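Local coordinates for TonB-dependent siderophore receptor (Pseudomonas aeruginosa 39016, PDB 5NEC), which probably takes up iron-siderophore complexes, and siderophore-drug conjugates, across the outer membrane by TonB-dependent transport, at residues Phe189-Leu194 with Trp211-Ser216; Tyr107-Arg112 with Leu149-Ala154; Val57-Ile62 with Asn123-Glu128. All coordinates share one frame; numbering follows the deposited sequence.

Interaction 1 of 3, residues Phe189-Leu194 with Trp211-Ser216; sequences FRLNLL and WGVAPS
The carbonyl oxygen of Ser-216 draws two donors from the facing strand. Arg-190 N stands 2.8 Å from Ser-216 O in a nearly straight bond, 167° at the hydrogen, and the CA-H of Phe-189 adds a weaker contact, with Phe-189 CA 3.4 Å from Ser-216 O. The return bond, from Ser-216 N to Arg-190 O, is equally short at 2.8 Å but bent to 131°. Asn-192 with Ala-214 and Leu-194 with Gly-212 repeat this double exchange. Pro-215, which has no N-H to give, occupies a non-hydrogen-bonded pair with Leu-191, so the ladder loses no bond there. The two strands run antiparallel at 178° as arms of the hairpin 187-200/206-219, part of the beta-barrel of a TonB-dependent receptor.

Side chains alternate between the two faces. On one, Val-213 CG2, anti to its backbone N, is the shared methyl: Leu-193 CD2 lies alongside it at 3.7 Å, and Leu-191, its side chain running obliquely to that of Val-213, touches it with CD1 at 3.9 Å. Leu-191 CD1 also reaches Pro-215 CB at 4.1 Å. These partly exposed apolar groups are consistent with an outer barrel surface facing lipid. The face of Arg-190, Asn-192 and Ser-216 is buried against the plug and mixes these polar groups with Ala-214 and Leu-194. There Asn-192 CB meets Ala-214 CB at 4.0 Å, while the extended chain of Arg-190 carries its guanidinium away from Ser-216, to a salt bridge with Asp-177 and a hydrogen bond to Gln-153 O. Ser-216 OG is hydrogen-bonded to Ser-230 OG on the next strand.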
loop_
_atom_site.group_PDB
_atom_site.type_symbol
_atom_site.label_atom_id
_atom_site.label_comp_id
_atom_site.label_asym_id
_atom_site.label_seq_id
_atom_site.Cartn_x
_atom_site.Cartn_y
_atom_site.Cartn_z
ATOM N N PHE A 189 20.934 2.897 -19.148
ATOM C CA PHE A 189 20.228 1.641 -19.006
ATOM C C PHE A 189 20.269 1.299 -17.524
ATOM O O PHE A 189 21.311 1.452 -16.879
ATOM C CB PHE A 189 20.940 0.557 -19.816
ATOM C CG PHE A 189 20.445 -0.838 -19.550
ATOM C CD1 PHE A 189 19.156 -1.230 -19.935
ATOM C CD2 PHE A 189 21.273 -1.787 -18.925
ATOM C CE1 PHE A 189 18.699 -2.536 -19.698
ATOM C CE2 PHE A 189 20.819 -3.097 -18.694
ATOM C CZ PHE A 189 19.533 -3.469 -19.084
ATOM N N ARG A 190 19.142 0.845 -16.985
ATOM C CA ARG A 190 19.080 0.388 -15.601
ATOM C C ARG A 190 18.372 -0.948 -15.523
ATOM O O ARG A 190 17.367 -1.155 -16.202
ATOM C CB ARG A 190 18.373 1.421 -14.733
ATOM C CG ARG A 190 18.431 1.129 -13.247
ATOM C CD ARG A 190 17.969 2.335 -12.450
ATOM N NE ARG A 190 18.207 2.171 -11.018
ATOM C CZ ARG A 190 17.976 3.109 -10.102
ATOM N NH1 ARG A 190 17.490 4.305 -10.448
ATOM N NH2 ARG A 190 18.225 2.849 -8.824
ATOM N N LEU A 191 18.905 -1.853 -14.709
ATOM C CA LEU A 191 18.286 -3.156 -14.500
ATOM C C LEU A 191 18.183 -3.403 -13.004
ATOM O O LEU A 191 19.192 -3.299 -12.304
ATOM C CB LEU A 191 19.124 -4.240 -15.159
ATOM C CG LEU A 191 18.568 -5.664 -15.126
ATOM C CD1 LEU A 191 17.181 -5.736 -15.766
ATOM C CD2 LEU A 191 19.539 -6.644 -15.779
ATOM N N ASN A 192 16.967 -3.679 -12.520
ATOM C CA ASN A 192 16.732 -4.133 -11.144
ATOM C C ASN A 192 16.242 -5.573 -11.188
ATOM O O ASN A 192 15.290 -5.880 -11.897
ATOM C CB ASN A 192 15.700 -3.261 -10.425
ATOM C CG ASN A 192 16.323 -2.066 -9.757
ATOM O OD1 ASN A 192 16.639 -2.104 -8.570
ATOM N ND2 ASN A 192 16.535 -1.000 -10.521
ATOM N N LEU A 193 16.896 -6.438 -10.417
ATOM C CA LEU A 193 16.545 -7.843 -10.312
ATOM C C LEU A 193 16.215 -8.205 -8.876
ATOM O O LEU A 193 16.792 -7.634 -7.956
ATOM C CB LEU A 193 17.721 -8.690 -10.767
ATOM C CG LEU A 193 18.165 -8.509 -12.209
ATOM C CD1 LEU A 193 19.337 -9.434 -12.469
ATOM C CD2 LEU A 193 17.019 -8.765 -13.190
ATOM N N LEU A 194 15.323 -9.186 -8.705
ATOM C CA LEU A 194 14.891 -9.652 -7.376
ATOM C C LEU A 194 14.636 -11.152 -7.352
ATOM O O LEU A 194 14.006 -11.683 -8.238
ATOM C CB LEU A 194 13.605 -8.930 -6.937
ATOM C CG LEU A 194 12.872 -9.515 -5.719
ATOM C CD1 LEU A 194 13.679 -9.302 -4.450
ATOM C CD2 LEU A 194 11.491 -8.916 -5.554
ATOM N N TRP A 211 9.986 -13.409 -7.736
ATOM C CA TRP A 211 11.123 -12.858 -8.420
ATOM C C TRP A 211 10.650 -11.779 -9.372
ATOM O O TRP A 211 9.501 -11.772 -9.803
ATOM C CB TRP A 211 11.922 -13.961 -9.130
ATOM C CG TRP A 211 11.135 -14.684 -10.138
ATOM C CD1 TRP A 211 10.364 -15.791 -9.937
ATOM C CD2 TRP A 211 11.010 -14.345 -11.522
ATOM N NE1 TRP A 211 9.763 -16.167 -11.119
ATOM C CE2 TRP A 211 10.144 -15.296 -12.109
ATOM C CE3 TRP A 211 11.553 -13.330 -12.325
ATOM C CZ2 TRP A 211 9.811 -15.275 -13.474
ATOM C CZ3 TRP A 211 11.223 -13.300 -13.679
ATOM C CH2 TRP A 211 10.348 -14.264 -14.239
ATOM N N GLY A 212 11.556 -10.864 -9.674
ATOM C CA GLY A 212 11.243 -9.713 -10.471
ATOM C C GLY A 212 12.397 -9.236 -11.327
ATOM O O GLY A 212 13.577 -9.428 -10.999
ATOM N N VAL A 213 12.018 -8.599 -12.432
ATOM C CA VAL A 213 12.949 -8.010 -13.382
ATOM C C VAL A 213 12.357 -6.680 -13.832
ATOM O O VAL A 213 11.210 -6.627 -14.240
ATOM C CB VAL A 213 13.222 -8.936 -14.583
ATOM C CG1 VAL A 213 11.957 -9.328 -15.289
ATOM C CG2 VAL A 213 14.182 -8.282 -15.571
ATOM N N ALA A 214 13.147 -5.608 -13.720
ATOM C CA ALA A 214 12.718 -4.255 -14.062
ATOM C C ALA A 214 13.783 -3.585 -14.906
ATOM O O ALA A 214 14.684 -2.952 -14.376
ATOM C CB ALA A 214 12.444 -3.448 -12.799
ATOM N N PRO A 215 13.708 -3.753 -16.225
ATOM C CA PRO A 215 14.612 -2.997 -17.102
ATOM C C PRO A 215 14.075 -1.611 -17.395
ATOM O O PRO A 215 12.871 -1.413 -17.408
ATOM C CB PRO A 215 14.631 -3.817 -18.381
ATOM C CG PRO A 215 13.300 -4.508 -18.393
ATOM C CD PRO A 215 12.968 -4.796 -16.954
ATOM N N SER A 216 14.983 -0.679 -17.661
ATOM C CA SER A 216 14.654 0.710 -17.889
ATOM C C SER A 216 15.717 1.383 -18.800
ATOM O O SER A 216 16.916 1.131 -18.667
ATOM C CB SER A 216 14.590 1.399 -16.545
ATOM O OG SER A 216 14.052 2.682 -16.675
#

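Interaction 2 of 3, residues Tyr107-Arg112 with Leu149-Ala154; sequences YVDGVR and LVSKQA
Both carboxylate oxygens of Asp-109 are engaged by Ser-151. The serine hydroxyl donates to OD2, with Ser-151 OG 2.8 Å from Asp-109 OD2, and the amide takes the other oxygen, with Ser-151 N 3.1 Å from Asp-109 OD1 and 152° at the hydrogen. Both approach on the syn side but out of the carboxylate plane, the amide more so (27°) than the hydroxyl; a second, weak bond runs from Ser-151 N to Asp-109 OD2. Asp-109 CG lies anti to its own carbonyl carbon (chi1 -58°), which brings the carboxylate across to Ser-151. Val-108 CG1 rests 3.4 Å from Ser-151 OG.

Behind this grip stand two backbone bonds. Leu-149 N lies 2.8 Å from Tyr-107 O, and Asp-109 N returns a bond of 2.9 Å to Leu-149 O, the pattern of a parallel bridge. This pairing belongs to the mixed sheet of the plug domain, where strand 146-151 has 106-108 on one flank and 124-130 on the other. Beyond it the chain reverses in a type I' turn from Val-108 to Val-111. Farther out, Asn-148 OD1 accepts from Gly-110 N, and Arg-303 of the barrel wall donates to Val-108 O.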
loop_
_atom_site.group_PDB
_atom_site.type_symbol
_atom_site.label_atom_id
_atom_site.label_comp_id
_atom_site.label_asym_id
_atom_site.label_seq_id
_atom_site.Cartn_x
_atom_site.Cartn_y
_atom_site.Cartn_z
ATOM N N TYR A 107 -1.077 4.516 -7.155
ATOM C CA TYR A 107 -0.477 5.033 -8.363
ATOM C C TYR A 107 0.984 4.594 -8.404
ATOM O O TYR A 107 1.620 4.451 -7.360
ATOM C CB TYR A 107 -0.610 6.563 -8.373
ATOM C CG TYR A 107 -2.059 7.004 -8.426
ATOM C CD1 TYR A 107 -2.702 7.185 -9.647
ATOM C CD2 TYR A 107 -2.800 7.216 -7.258
ATOM C CE1 TYR A 107 -4.030 7.568 -9.716
ATOM C CE2 TYR A 107 -4.134 7.604 -7.316
ATOM C CZ TYR A 107 -4.735 7.772 -8.555
ATOM O OH TYR A 107 -6.041 8.160 -8.660
ATOM N N VAL A 108 1.479 4.326 -9.612
ATOM C CA VAL A 108 2.905 4.155 -9.860
ATOM C C VAL A 108 3.307 5.291 -10.791
ATOM O O VAL A 108 2.829 5.361 -11.933
ATOM C CB VAL A 108 3.233 2.777 -10.475
ATOM C CG1 VAL A 108 4.701 2.707 -10.886
ATOM C CG2 VAL A 108 2.880 1.659 -9.490
ATOM N N ASP A 109 4.154 6.194 -10.288
ATOM C CA ASP A 109 4.551 7.403 -11.015
ATOM C C ASP A 109 3.355 8.166 -11.582
ATOM O O ASP A 109 3.266 8.405 -12.774
ATOM C CB ASP A 109 5.540 7.060 -12.126
ATOM C CG ASP A 109 6.782 6.378 -11.600
ATOM O OD1 ASP A 109 7.544 7.025 -10.851
ATOM O OD2 ASP A 109 7.001 5.184 -11.922
ATOM N N GLY A 110 2.414 8.491 -10.709
ATOM C CA GLY A 110 1.248 9.295 -11.054
ATOM C C GLY A 110 0.256 8.707 -12.047
ATOM O O GLY A 110 -0.558 9.442 -12.591
ATOM N N VAL A 111 0.307 7.399 -12.290
ATOM C CA VAL A 111 -0.640 6.746 -13.202
ATOM C C VAL A 111 -1.241 5.546 -12.494
ATOM O O VAL A 111 -0.545 4.898 -11.715
ATOM C CB VAL A 111 0.067 6.307 -14.505
ATOM C CG1 VAL A 111 -0.909 5.597 -15.457
ATOM C CG2 VAL A 111 0.743 7.504 -15.164
ATOM N N ARG A 112 -2.517 5.257 -12.748
ATOM C CA ARG A 112 -3.236 4.172 -12.021
ATOM C C ARG A 112 -2.646 2.815 -12.371
ATOM O O ARG A 112 -1.957 2.689 -13.386
ATOM C CB ARG A 112 -4.743 4.197 -12.284
ATOM C CG ARG A 112 -5.597 3.778 -11.058
ATOM C CD ARG A 112 -7.110 3.776 -11.335
ATOM N NE ARG A 112 -7.802 5.046 -11.033
ATOM C CZ ARG A 112 -8.736 5.634 -11.791
ATOM N NH1 ARG A 112 -9.138 5.108 -12.955
ATOM N NH2 ARG A 112 -9.269 6.788 -11.387
ATOM N N LEU A 149 3.623 5.555 -5.728
ATOM C CA LEU A 149 4.847 4.782 -5.681
ATOM C C LEU A 149 5.796 5.242 -6.788
ATOM O O LEU A 149 5.497 5.046 -7.968
ATOM C CB LEU A 149 4.524 3.294 -5.849
ATOM C CG LEU A 149 3.411 2.712 -4.986
ATOM C CD1 LEU A 149 3.433 1.203 -5.137
ATOM C CD2 LEU A 149 3.540 3.122 -3.529
ATOM N N VAL A 150 6.926 5.835 -6.409
ATOM C CA VAL A 150 7.882 6.369 -7.382
ATOM C C VAL A 150 8.880 5.267 -7.801
ATOM O O VAL A 150 9.624 4.755 -6.966
ATOM C CB VAL A 150 8.635 7.604 -6.799
ATOM C CG1 VAL A 150 9.519 8.271 -7.851
ATOM C CG2 VAL A 150 7.641 8.617 -6.218
ATOM N N SER A 151 8.877 4.894 -9.083
ATOM C CA SER A 151 9.781 3.860 -9.621
ATOM C C SER A 151 11.208 4.335 -9.741
ATOM O O SER A 151 11.451 5.485 -10.094
ATOM C CB SER A 151 9.387 3.461 -11.039
ATOM O OG SER A 151 8.144 2.824 -11.065
ATOM N N LYS A 152 12.148 3.431 -9.505
ATOM C CA LYS A 152 13.535 3.637 -9.915
ATOM C C LYS A 152 13.581 3.700 -11.447
ATOM O O LYS A 152 13.040 2.817 -12.098
ATOM C CB LYS A 152 14.402 2.486 -9.432
ATOM C CG LYS A 152 14.617 2.483 -7.938
ATOM C CD LYS A 152 15.330 1.204 -7.554
ATOM C CE LYS A 152 15.457 1.062 -6.057
ATOM N NZ LYS A 152 16.323 -0.122 -5.808
ATOM N N GLN A 153 14.177 4.763 -11.992
ATOM C CA GLN A 153 14.362 4.952 -13.440
ATOM C C GLN A 153 15.853 5.021 -13.748
ATOM O O GLN A 153 16.660 5.412 -12.893
ATOM C CB GLN A 153 13.712 6.265 -13.934
ATOM C CG GLN A 153 12.192 6.330 -13.864
ATOM C CD GLN A 153 11.482 5.336 -14.788
ATOM O OE1 GLN A 153 11.971 5.001 -15.870
ATOM N NE2 GLN A 153 10.327 4.859 -14.355
ATOM N N ALA A 154 16.206 4.654 -14.979
ATOM C CA ALA A 154 17.561 4.872 -15.484
ATOM C C ALA A 154 17.805 6.364 -15.533
ATOM O O ALA A 154 16.901 7.132 -15.880
ATOM C CB ALA A 154 17.747 4.251 -16.858
#

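Interaction 3 of 3, residues Val57-Ile62 with Asn123-Glu128; sequences VPKQVI and NLEQIE
Val-57 and Ile-127 form an antiparallel hydrogen-bonded pair that adds strand 54-57 to the margin of the plug domain's mixed five-stranded sheet, just before the chain enters helix 59-64.

The backbone bonds are two and well formed. Val-57 N is 2.8 Å from Ile-127 O, with the donor in the carbonyl plane and 162° at the hydrogen. Ile-127 N gives the reciprocal bond to Val-57 O at 3.0 Å, also close to straight. Immediately after this pair Pro-58 takes the N-cap position of the helix, and its carbonyl accepts from Ile-62 N, so the change from strand to helix happens within a few residues.

Apolar contacts lie on the side of the pair that holds both its side chains. Val-57 CB and Ile-127 CB are 4.1 Å apart, and Ile-62, one turn into the helix, points toward the strand and brings CD1 to 4.0 Å from Ile-127 CD1, the two side chains crossing at an oblique angle so that their end methyls meet. Helix 70-74 covers Ile-127 as well, through Leu-70, Ala-73 and Leu-74, while Phe-599 of the barrel wall packs on Val-57 and Pro-58.

Charged groups meet where the second chain turns its corner at Glu-125. The aliphatic root of Lys-59 runs past the Glu-125 carbonyl, CB to Glu-125 O measuring 3.3 Å. Its ammonium has Glu-30 as its stronger partner; a salt bridge to Glu-125 OE2 is also modelled, but the place of that oxygen is doubtful.

Gln-126 CB touches Val-57 O at 3.4 Å. With CG between the backbone N and the carbonyl carbon (chi1 66°), the chain extends to Glu-128, where Gln-126 NE2 donates to the anti lone pair of Glu-128 OE2 at 2.8 Å, the acceptor lying in its amide plane.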
loop_
_atom_site.group_PDB
_atom_site.type_symbol
_atom_site.label_atom_id
_atom_site.label_comp_id
_atom_site.label_asym_id
_atom_site.label_seq_id
_atom_site.Cartn_x
_atom_site.Cartn_y
_atom_site.Cartn_z
ATOM N N VAL A 57 7.741 8.392 2.461
ATOM C CA VAL A 57 8.643 7.404 3.039
ATOM C C VAL A 57 9.841 7.341 2.107
ATOM O O VAL A 57 9.724 6.807 0.998
ATOM C CB VAL A 57 8.012 6.009 3.182
ATOM C CG1 VAL A 57 8.984 5.059 3.898
ATOM C CG2 VAL A 57 6.693 6.112 3.930
ATOM N N PRO A 58 10.986 7.905 2.532
ATOM C CA PRO A 58 12.149 7.944 1.649
ATOM C C PRO A 58 12.907 6.628 1.581
ATOM O O PRO A 58 12.781 5.781 2.473
ATOM C CB PRO A 58 13.021 9.017 2.279
ATOM C CG PRO A 58 12.725 8.910 3.736
ATOM C CD PRO A 58 11.304 8.445 3.868
ATOM N N LYS A 59 13.696 6.493 0.522
ATOM C CA LYS A 59 14.562 5.340 0.279
ATOM C C LYS A 59 15.271 4.819 1.527
ATOM O O LYS A 59 15.320 3.617 1.764
ATOM C CB LYS A 59 15.625 5.723 -0.762
ATOM C CG LYS A 59 16.458 4.560 -1.295
ATOM C CD LYS A 59 17.818 5.015 -1.811
ATOM C CE LYS A 59 17.679 5.906 -3.031
ATOM N NZ LYS A 59 18.857 6.779 -3.278
ATOM N N GLN A 60 15.837 5.736 2.304
ATOM C CA GLN A 60 16.695 5.382 3.427
ATOM C C GLN A 60 15.914 4.730 4.556
ATOM O O GLN A 60 16.454 3.845 5.224
ATOM C CB GLN A 60 17.444 6.615 3.959
ATOM C CG GLN A 60 18.677 6.286 4.795
ATOM C CD GLN A 60 19.657 5.395 4.058
ATOM O OE1 GLN A 60 19.918 5.582 2.877
ATOM N NE2 GLN A 60 20.163 4.395 4.741
ATOM N N VAL A 61 14.664 5.158 4.765
ATOM C CA VAL A 61 13.783 4.509 5.741
ATOM C C VAL A 61 13.429 3.086 5.291
ATOM O O VAL A 61 13.424 2.165 6.109
ATOM C CB VAL A 61 12.533 5.367 6.058
ATOM C CG1 VAL A 61 11.511 4.599 6.884
ATOM C CG2 VAL A 61 12.943 6.611 6.828
ATOM N N ILE A 62 13.173 2.918 3.993
ATOM C CA ILE A 62 12.898 1.605 3.394
ATOM C C ILE A 62 14.082 0.655 3.606
ATOM O O ILE A 62 13.879 -0.490 3.993
ATOM C CB ILE A 62 12.524 1.731 1.890
ATOM C CG1 ILE A 62 11.202 2.495 1.736
ATOM C CG2 ILE A 62 12.419 0.358 1.209
ATOM C CD1 ILE A 62 10.955 3.048 0.344
ATOM N N ASN A 123 11.837 -2.170 -6.706
ATOM C CA ASN A 123 11.912 -1.177 -7.784
ATOM C C ASN A 123 11.490 0.249 -7.391
ATOM O O ASN A 123 11.331 1.094 -8.268
ATOM C CB ASN A 123 11.078 -1.653 -8.976
ATOM C CG ASN A 123 11.487 -0.986 -10.285
ATOM O OD1 ASN A 123 12.685 -0.841 -10.590
ATOM N ND2 ASN A 123 10.490 -0.563 -11.062
ATOM N N LEU A 124 11.342 0.541 -6.096
ATOM C CA LEU A 124 10.857 1.865 -5.663
ATOM C C LEU A 124 11.943 2.763 -5.067
ATOM O O LEU A 124 12.836 2.308 -4.363
ATOM C CB LEU A 124 9.715 1.718 -4.657
ATOM C CG LEU A 124 8.491 0.914 -5.113
ATOM C CD1 LEU A 124 7.426 0.932 -4.036
ATOM C CD2 LEU A 124 7.934 1.430 -6.433
ATOM N N GLU A 125 11.830 4.051 -5.362
ATOM C CA GLU A 125 12.689 5.097 -4.814
ATOM C C GLU A 125 12.102 5.583 -3.495
ATOM O O GLU A 125 12.820 5.729 -2.501
ATOM C CB GLU A 125 12.771 6.263 -5.813
ATOM C CG GLU A 125 13.862 7.286 -5.541
ATOM C CD GLU A 125 15.274 6.765 -5.781
ATOM O OE1 GLU A 125 15.488 5.878 -6.655
ATOM O OE2 GLU A 125 16.183 7.277 -5.091
ATOM N N GLN A 126 10.791 5.832 -3.501
ATOM C CA GLN A 126 10.075 6.344 -2.337
ATOM C C GLN A 126 8.562 6.131 -2.481
ATOM O O GLN A 126 8.058 5.868 -3.573
ATOM C CB GLN A 126 10.374 7.840 -2.125
ATOM C CG GLN A 126 9.846 8.725 -3.243
ATOM C CD GLN A 126 10.465 10.119 -3.276
ATOM O OE1 GLN A 126 11.630 10.333 -2.912
ATOM N NE2 GLN A 126 9.671 11.086 -3.715
ATOM N N ILE A 127 7.860 6.284 -1.357
ATOM C CA ILE A 127 6.416 6.103 -1.272
ATOM C C ILE A 127 5.777 7.406 -0.780
ATOM O O ILE A 127 6.062 7.858 0.323
ATOM C CB ILE A 127 6.082 4.931 -0.318
ATOM C CG1 ILE A 127 6.668 3.622 -0.868
ATOM C CG2 ILE A 127 4.585 4.790 -0.102
ATOM C CD1 ILE A 127 6.992 2.621 0.213
ATOM N N GLU A 128 4.908 7.991 -1.597
ATOM C CA GLU A 128 4.268 9.271 -1.277
ATOM C C GLU A 128 2.814 9.051 -0.841
ATOM O O GLU A 128 1.995 8.579 -1.626
ATOM C CB GLU A 128 4.352 10.206 -2.486
ATOM C CG GLU A 128 5.787 10.400 -2.982
ATOM C CD GLU A 128 5.924 11.346 -4.167
ATOM O OE1 GLU A 128 4.901 11.719 -4.782
ATOM O OE2 GLU A 128 7.082 11.706 -4.491
#

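Interaction 1 belongs to the barrel wall, whereas interactions 2 and 3 lie in the plug, where strands 146-151 and 124-130 are neighbours in one sheet. The centres of interactions 2 and 3 are about 11 Å apart, and Val-150 O accepts from Glu-125 N between them. Interaction 1 is a regular backbone ladder with an apolar, partly exposed face outward and a buried face, mixed in character, toward the plug. Interaction 2, partly buried through Tyr-107 and Leu-149, relies on a carboxylate-serine grip, while interaction 3 joins a two-bond bridge to a buried aliphatic patch. Plug and wall meet in a weak bond between Lys-152 NZ and Asn-192 OD1; Asn-123 of interaction 3 packs on Ala-214.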